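PDB 3I09: periplasmic branched-chain amino acid-binding protein, which probably binds branched-chain amino acids or related small molecules in the periplasm and delivers them to an ABC transporter. Local coordinates for residues S4-F9 with G70-L75; L249-Y254 with D349-V354; D332-E337 with V354-G359. All coordinates share one frame; numbering follows the deposited sequence. Where two conformers were deposited one is given.

Contact 1 of 3, residues S4-F9 with G70-L75; sequences SVKIGF and GGLDLL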
# COMPACT_ATOMS: atom_id res chain seq x y z
N SER A 4 -29.20 -6.24 -0.93
CA SER A 4 -27.87 -6.79 -0.78
C SER A 4 -26.97 -5.85 0.00
O SER A 4 -27.25 -4.65 0.11
CB SER A 4 -27.28 -7.05 -2.17
OG SER A 4 -26.87 -5.82 -2.79
N VAL A 5 -25.91 -6.41 0.58
CA VAL A 5 -24.80 -5.63 1.11
C VAL A 5 -23.77 -5.55 -0.01
O VAL A 5 -23.29 -6.57 -0.52
CB VAL A 5 -24.22 -6.28 2.36
CG1 VAL A 5 -22.95 -5.53 2.82
CG2 VAL A 5 -25.29 -6.27 3.49
N LYS A 6 -23.52 -4.34 -0.47
CA LYS A 6 -22.72 -4.15 -1.68
C LYS A 6 -21.31 -3.62 -1.39
O LYS A 6 -21.14 -2.58 -0.76
CB LYS A 6 -23.44 -3.23 -2.68
CG LYS A 6 -22.62 -3.22 -3.98
CD LYS A 6 -23.30 -2.63 -5.23
CE LYS A 6 -24.49 -3.39 -5.71
NZ LYS A 6 -25.06 -2.54 -6.83
N ILE A 7 -20.33 -4.38 -1.83
CA ILE A 7 -18.91 -3.99 -1.71
C ILE A 7 -18.39 -3.62 -3.11
O ILE A 7 -18.52 -4.41 -4.04
CB ILE A 7 -18.12 -5.16 -1.17
CG1 ILE A 7 -18.61 -5.51 0.26
CG2 ILE A 7 -16.59 -4.86 -1.18
CD1 ILE A 7 -17.88 -6.74 0.88
N GLY A 8 -17.78 -2.45 -3.23
CA GLY A 8 -17.23 -2.02 -4.51
C GLY A 8 -15.72 -1.87 -4.38
O GLY A 8 -15.24 -1.36 -3.38
N PHE A 9 -15.00 -2.33 -5.40
CA PHE A 9 -13.56 -2.30 -5.42
C PHE A 9 -13.12 -1.54 -6.66
O PHE A 9 -13.50 -1.91 -7.77
CB PHE A 9 -13.03 -3.73 -5.45
CG PHE A 9 -11.51 -3.85 -5.50
CD1 PHE A 9 -10.71 -3.16 -4.62
CD2 PHE A 9 -10.91 -4.71 -6.42
CE1 PHE A 9 -9.28 -3.32 -4.65
CE2 PHE A 9 -9.54 -4.87 -6.46
CZ PHE A 9 -8.73 -4.22 -5.57
N GLY A 70 -26.34 2.79 -6.61
CA GLY A 70 -25.98 1.38 -6.61
C GLY A 70 -26.04 0.74 -5.26
O GLY A 70 -25.69 -0.42 -5.12
N GLY A 71 -26.49 1.49 -4.26
CA GLY A 71 -26.63 0.96 -2.92
C GLY A 71 -25.33 0.52 -2.25
O GLY A 71 -25.35 -0.39 -1.40
N LEU A 72 -24.23 1.18 -2.55
CA LEU A 72 -22.94 0.78 -2.01
C LEU A 72 -22.89 0.91 -0.51
O LEU A 72 -23.35 1.91 0.05
CB LEU A 72 -21.83 1.62 -2.61
CG LEU A 72 -20.44 1.01 -2.48
CD1 LEU A 72 -20.28 -0.13 -3.53
CD2 LEU A 72 -19.40 2.05 -2.75
N ASP A 73 -22.36 -0.14 0.13
CA ASP A 73 -22.15 -0.15 1.59
C ASP A 73 -20.67 0.02 2.00
O ASP A 73 -20.36 0.70 3.00
CB ASP A 73 -22.72 -1.43 2.12
CG ASP A 73 -24.21 -1.46 2.04
OD1 ASP A 73 -24.83 -0.57 2.69
OD2 ASP A 73 -24.73 -2.30 1.26
N LEU A 74 -19.78 -0.61 1.25
CA LEU A 74 -18.32 -0.44 1.45
C LEU A 74 -17.65 -0.12 0.12
O LEU A 74 -17.88 -0.81 -0.89
CB LEU A 74 -17.68 -1.73 1.98
CG LEU A 74 -16.14 -1.81 2.00
CD1 LEU A 74 -15.54 -0.77 2.99
CD2 LEU A 74 -15.62 -3.24 2.33
N LEU A 75 -16.79 0.90 0.14
CA LEU A 75 -15.85 1.19 -0.94
C LEU A 75 -14.46 0.76 -0.51
O LEU A 75 -13.91 1.24 0.51
CB LEU A 75 -15.88 2.66 -1.33
CG LEU A 75 -14.93 3.08 -2.45
CD1 LEU A 75 -15.30 2.35 -3.77
CD2 LEU A 75 -14.90 4.64 -2.62
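Three polar groups of Lys6, its backbone N, its O and its NZ, bond to the 70-75 segment. The backbone N donates to the carboxylate of Asp73, a nearly straight bond of 2.9 Å (167° at the hydrogen) that uses the anti lone pair of OD2. The carbonyl oxygen accepts two successive amides in its own plane, Asp73 N at 2.9 Å and Leu74 N at 3.1 Å. The ammonium group reaches back to Gly70 O, with NZ on a lone pair of that carbonyl at 2.8 Å. A bend at chi3 (-64°) places CE beside this oxygen; CD lies close to it as well. Gly8 N then donates to Leu74 O at 2.9 Å, extending the parallel ladder. The strands 5-11 and 72-77 are neighbours inside the mixed N-terminal sheet of a type I periplasmic binding protein, with strand 43-51 on the other side of 5-11; at Lys6 N the acceptor is a side-chain carboxylate, Asp73 OD2, rather than a backbone oxygen of the partner strand. Beyond the polar grip, Ile7 and Leu74 lie side by side, CG2 to CD2 at 4.0 Å, on the sheet face met by Val287 and Tyr290 of helix 278-297. Leu72 crosses the Lys6 side chain at about a right angle, and its CD1 settles 3.4 Å from Gly8 N, while Trp66 and Met67 of helix 56-69 pack against its side chain.

Contact 2 of 3, residues L249-Y254 with D349-V354; sequences LTDSWY and DYYKVV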
# COMPACT_ATOMS: atom_id res chain seq x y z
N LEU A 249 13.84 -3.10 2.18
CA LEU A 249 12.51 -2.59 1.94
C LEU A 249 11.63 -2.77 3.18
O LEU A 249 11.97 -3.54 4.08
CB LEU A 249 11.90 -3.25 0.70
CG LEU A 249 11.79 -4.74 0.69
CD1 LEU A 249 10.48 -5.04 1.29
CD2 LEU A 249 11.89 -5.34 -0.76
N THR A 250 10.53 -2.04 3.19
CA THR A 250 9.54 -2.10 4.25
C THR A 250 8.26 -2.67 3.66
O THR A 250 7.79 -2.17 2.63
CB THR A 250 9.27 -0.69 4.85
OG1 THR A 250 10.45 -0.22 5.46
CG2 THR A 250 8.23 -0.75 5.95
N ASP A 251 7.70 -3.70 4.29
CA ASP A 251 6.41 -4.25 3.79
C ASP A 251 5.54 -4.66 4.95
O ASP A 251 6.03 -4.78 6.06
CB ASP A 251 6.62 -5.41 2.80
CG ASP A 251 5.42 -5.57 1.75
OD1 ASP A 251 4.31 -5.01 1.95
OD2 ASP A 251 5.64 -6.17 0.66
N SER A 252 4.25 -4.87 4.71
CA SER A 252 3.34 -5.21 5.80
C SER A 252 3.07 -6.68 5.96
O SER A 252 2.46 -7.08 6.95
CB SER A 252 1.99 -4.48 5.60
OG SER A 252 1.29 -5.00 4.49
N TRP A 253 3.43 -7.50 4.97
CA TRP A 253 3.06 -8.93 4.96
C TRP A 253 3.87 -9.63 3.90
O TRP A 253 4.22 -9.03 2.88
CB TRP A 253 1.58 -9.06 4.64
CG TRP A 253 1.00 -10.42 4.74
CD1 TRP A 253 0.44 -10.98 5.85
CD2 TRP A 253 0.86 -11.38 3.69
NE1 TRP A 253 -0.03 -12.24 5.57
CE2 TRP A 253 0.20 -12.50 4.23
CE3 TRP A 253 1.23 -11.40 2.34
CZ2 TRP A 253 -0.07 -13.65 3.47
CZ3 TRP A 253 0.89 -12.52 1.57
CH2 TRP A 253 0.29 -13.63 2.14
N TYR A 254 4.20 -10.90 4.17
CA TYR A 254 4.89 -11.71 3.18
C TYR A 254 4.42 -13.15 3.36
O TYR A 254 4.18 -13.64 4.51
CB TYR A 254 6.43 -11.57 3.23
CG TYR A 254 7.09 -11.95 4.54
CD1 TYR A 254 6.94 -11.15 5.67
CD2 TYR A 254 7.87 -13.10 4.65
CE1 TYR A 254 7.56 -11.49 6.88
CE2 TYR A 254 8.47 -13.44 5.84
CZ TYR A 254 8.32 -12.64 6.95
OH TYR A 254 8.90 -13.00 8.13
N ASP A 349 10.71 -17.28 -2.84
CA ASP A 349 11.41 -17.11 -1.56
C ASP A 349 12.40 -15.95 -1.71
O ASP A 349 13.52 -16.17 -2.10
CB ASP A 349 12.09 -18.43 -1.15
CG ASP A 349 12.97 -18.31 0.08
OD1 ASP A 349 12.79 -17.37 0.85
OD2 ASP A 349 13.81 -19.22 0.31
N TYR A 350 11.97 -14.73 -1.40
CA TYR A 350 12.76 -13.55 -1.72
C TYR A 350 13.30 -12.76 -0.53
O TYR A 350 14.24 -11.96 -0.73
CB TYR A 350 11.94 -12.58 -2.59
CG TYR A 350 11.44 -13.11 -3.92
CD1 TYR A 350 12.07 -14.16 -4.58
CD2 TYR A 350 10.39 -12.47 -4.60
CE1 TYR A 350 11.63 -14.59 -5.83
CE2 TYR A 350 9.94 -12.92 -5.84
CZ TYR A 350 10.54 -13.97 -6.43
OH TYR A 350 10.10 -14.43 -7.64
N TYR A 351 12.74 -12.93 0.67
CA TYR A 351 12.97 -12.02 1.79
C TYR A 351 13.70 -12.62 2.97
O TYR A 351 13.44 -13.76 3.34
CB TYR A 351 11.63 -11.61 2.36
CG TYR A 351 10.65 -10.98 1.42
CD1 TYR A 351 10.80 -9.66 1.02
CD2 TYR A 351 9.53 -11.68 0.99
CE1 TYR A 351 9.88 -9.06 0.21
CE2 TYR A 351 8.60 -11.08 0.16
CZ TYR A 351 8.79 -9.78 -0.24
OH TYR A 351 7.88 -9.19 -1.07
N LYS A 352 14.55 -11.82 3.61
CA LYS A 352 15.11 -12.08 4.91
C LYS A 352 14.53 -10.99 5.80
O LYS A 352 14.59 -9.81 5.43
CB LYS A 352 16.62 -11.93 4.87
CG LYS A 352 17.32 -13.04 4.09
CD LYS A 352 18.85 -12.88 4.04
CE LYS A 352 19.32 -11.81 3.06
NZ LYS A 352 20.79 -11.95 2.80
N VAL A 353 13.99 -11.34 6.96
CA VAL A 353 13.52 -10.27 7.87
C VAL A 353 14.69 -9.64 8.64
O VAL A 353 15.46 -10.32 9.33
CB VAL A 353 12.43 -10.76 8.85
CG1 VAL A 353 11.99 -9.61 9.78
CG2 VAL A 353 11.24 -11.34 8.10
N VAL A 354 14.86 -8.35 8.50
CA VAL A 354 15.92 -7.63 9.21
C VAL A 354 15.41 -7.25 10.61
O VAL A 354 16.10 -7.42 11.61
CB VAL A 354 16.33 -6.38 8.41
CG1 VAL A 354 17.43 -5.52 9.11
CG2 VAL A 354 16.79 -6.76 7.03
O HOH W 1 5.28 -9.59 0.49
O HOH W 2 7.71 -6.49 -0.52
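Tyr351 lays CD2 and CE2 against Tyr254 CB, with CE2 and CB 3.8 Å apart. The two rings meet obliquely, centroids 5.9 Å apart and planes at 62°; both tyrosines were modelled in two conformers, and these details hold for one of them. Leu249 CD1 approaches the Tyr351 ring at CE1, 4.2 Å away. Val353 CG2 lies against the Tyr254 phenol, though the approach to OH is implausibly short and therefore doubtful. Strands 248-251 and 351-357 are not paired: strand 329-338 runs between them in the antiparallel sheet, and its selenomethionine Met336 touches Asp251, Tyr254 and Tyr351. Across that strand the Tyr351 hydroxyl points to Asp251, but OH and OD2 stay 4.1 Å apart and water fills in. One water donates to Trp253 O at 2.7 Å and to Tyr351 OH at 3.1 Å, reaching OD2 only weakly. A second accepts from Tyr351 OH at 2.8 Å and donates to Asp251 OD2, at a distance too short to be taken literally. Asp251 OD1 accepts instead from Ser252 N and from Ser278 OG. Two donors on OD1 are consistent with a carboxylate at Asp251, and in this conformer of Tyr351 both the donor and the acceptor roles of the buried hydroxyl are taken by water.

Contact 3 of 3, residues D332-E337 with V354-G359; sequences DMYLME and VATIPG. With EDO (1,2-ethanediol), chain H.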
# COMPACT_ATOMS: atom_id res chain seq x y z
N ASP A 332 2.14 -4.18 13.04
CA ASP A 332 3.58 -4.26 12.87
C ASP A 332 3.95 -4.23 11.38
O ASP A 332 3.24 -4.79 10.54
CB ASP A 332 4.14 -5.56 13.44
CG ASP A 332 4.07 -5.65 14.96
OD1 ASP A 332 3.73 -4.66 15.67
OD2 ASP A 332 4.38 -6.78 15.44
N MSE A 333 5.07 -3.60 11.08
CA MSE A 333 5.64 -3.57 9.76
C MSE A 333 6.96 -4.35 9.79
O MSE A 333 7.51 -4.62 10.89
CB MSE A 333 5.84 -2.12 9.31
CG MSE A 333 4.58 -1.30 9.22
SE MSE A 333 3.32 -1.88 7.79
CE MSE A 333 4.26 -1.23 6.34
N TYR A 334 7.48 -4.74 8.62
CA TYR A 334 8.68 -5.57 8.51
C TYR A 334 9.72 -4.89 7.64
O TYR A 334 9.42 -4.52 6.49
CB TYR A 334 8.33 -6.96 7.94
CG TYR A 334 7.28 -7.60 8.80
CD1 TYR A 334 7.62 -8.16 10.02
CD2 TYR A 334 5.92 -7.53 8.46
CE1 TYR A 334 6.67 -8.67 10.86
CE2 TYR A 334 4.96 -8.04 9.30
CZ TYR A 334 5.34 -8.61 10.49
OH TYR A 334 4.39 -9.10 11.35
N LEU A 335 10.93 -4.76 8.16
CA LEU A 335 12.10 -4.33 7.38
C LEU A 335 12.73 -5.61 6.85
O LEU A 335 13.10 -6.48 7.63
CB LEU A 335 13.09 -3.61 8.28
CG LEU A 335 14.28 -2.94 7.59
CD1 LEU A 335 13.76 -1.79 6.68
CD2 LEU A 335 15.29 -2.43 8.60
N MSE A 336 12.81 -5.73 5.53
CA MSE A 336 13.36 -6.93 4.91
C MSE A 336 14.49 -6.63 3.98
O MSE A 336 14.65 -5.50 3.49
CB MSE A 336 12.22 -7.62 4.20
CG MSE A 336 11.23 -7.80 5.33
SE MSE A 336 10.11 -9.08 5.07
CE MSE A 336 9.34 -8.25 3.60
N GLU A 337 15.32 -7.66 3.77
CA GLU A 337 16.37 -7.55 2.79
C GLU A 337 16.13 -8.60 1.71
O GLU A 337 15.79 -9.74 2.02
CB GLU A 337 17.76 -7.71 3.44
CG GLU A 337 18.87 -7.56 2.44
CD GLU A 337 20.29 -7.71 3.03
OE1 GLU A 337 20.45 -8.42 4.05
OE2 GLU A 337 21.25 -7.17 2.42
N VAL A 354 14.86 -8.35 8.50
CA VAL A 354 15.92 -7.63 9.21
C VAL A 354 15.41 -7.25 10.61
O VAL A 354 16.10 -7.42 11.61
CB VAL A 354 16.33 -6.38 8.41
CG1 VAL A 354 17.43 -5.52 9.11
CG2 VAL A 354 16.79 -6.76 7.03
N ALA A 355 14.18 -6.72 10.67
CA ALA A 355 13.58 -6.24 11.92
C ALA A 355 12.07 -6.20 11.79
O ALA A 355 11.51 -6.03 10.70
CB ALA A 355 14.10 -4.85 12.29
N THR A 356 11.41 -6.40 12.92
CA THR A 356 9.98 -6.09 13.04
C THR A 356 9.85 -4.68 13.60
O THR A 356 10.46 -4.37 14.63
CB THR A 356 9.29 -7.10 13.94
OG1 THR A 356 9.38 -8.39 13.35
CG2 THR A 356 7.82 -6.75 14.16
N ILE A 357 9.07 -3.82 12.95
CA ILE A 357 8.85 -2.46 13.42
C ILE A 357 7.52 -2.43 14.14
O ILE A 357 6.48 -2.65 13.49
CB ILE A 357 8.80 -1.43 12.27
CG1 ILE A 357 10.06 -1.55 11.39
CG2 ILE A 357 8.70 0.01 12.83
CD1 ILE A 357 9.86 -0.98 10.01
N PRO A 358 7.52 -2.17 15.46
CA PRO A 358 6.22 -2.23 16.13
C PRO A 358 5.24 -1.22 15.56
O PRO A 358 5.61 -0.09 15.21
CB PRO A 358 6.55 -1.89 17.60
CG PRO A 358 8.01 -2.17 17.76
CD PRO A 358 8.62 -1.87 16.40
N GLY A 359 3.98 -1.63 15.47
CA GLY A 359 2.93 -0.83 14.91
C GLY A 359 2.86 0.56 15.48
O GLY A 359 2.83 1.53 14.74
C1 EDO H . -0.32 -3.24 16.45
O1 EDO H . 1.10 -3.10 16.34
C2 EDO H . -0.74 -3.53 17.87
O2 EDO H . -1.55 -4.70 17.93
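Met333, Tyr334 and Leu335 pair with Ile357, Thr356 and Ala355 in an antiparallel ladder, the strand axes 4.6 Å apart and at 166°. Met333 and Ile357 form a hydrogen-bonded pair, Met333 N to Ile357 O at 2.9 Å and Ile357 N to Met333 O at 2.7 Å, whereas Tyr334 and Thr356 form a non-hydrogen-bonded pair. At Leu335 the ladder is irregular: its carbonyl oxygen takes both Val354 N, at 2.7 Å, and Ala355 N, at 3.2 Å. Leu335 sits on the same sheet face as Ala355 and Ile357; its CD2 meets CG1 of Val354 at 3.8 Å, the two side chains crossing at a slant, and its CB faces the Ala355 methyl. Ala134 of helix 124-137 touches Leu335 as well. The selenomethionine Met333 starts on this face with CB near Ile357 CD1, but beyond CB it turns from the partner strand and packs on Ala126 and on Tyr122, a residue of the acetoacetate pocket. Over the opposite face Tyr334 and Thr356 lie side by side, pointing the same way, with Thr356 OG1 near the ring plane at the CE1 edge, 3.7 Å off. Thr356 CG2 also rests against the carboxylate of Asp332 at OD2. In Asp332, CG stands anti to the carbonyl carbon (chi1 -69°). Its OD1 accepts from Gly359 N at 3.0 Å, met on its anti side and 21° out of the carboxylate plane, which ties the strand start to the first turn of helix 359-362, just after its N-cap Pro358. An ethanediol, probably from the crystallisation liquor, bonds weakly to the same oxygen. With Val354 and Ala355 both opposite Leu335, the pairing contains a classic beta bulge, set in the antiparallel sheet that strand 329-338 shares with 248-251 and 351-357.

How the contacts relate
From the N terminus, contact 1 is made first: strand 5-11 returns to strand 72-77 after the 60 residues between its segments, closing a loop within the N-terminal sheet. It closes before contacts 2 and 3 open; these lie on the other side of the chain's centre, about 33 and 34 Å from contact 1 between centres. The two cross, because 332-337 falls between 249-254 and 349-354 while its partner 354-359 runs on past 349-354, and they share Val354. Contact 3 closes a short loop between neighbouring strands, whereas contact 2 spans a long one over the strand in between. Together they join strands 248-251, 329-338 and 351-357, with backbone bonds from Leu249 to Met336 and Lys352 to Glu337.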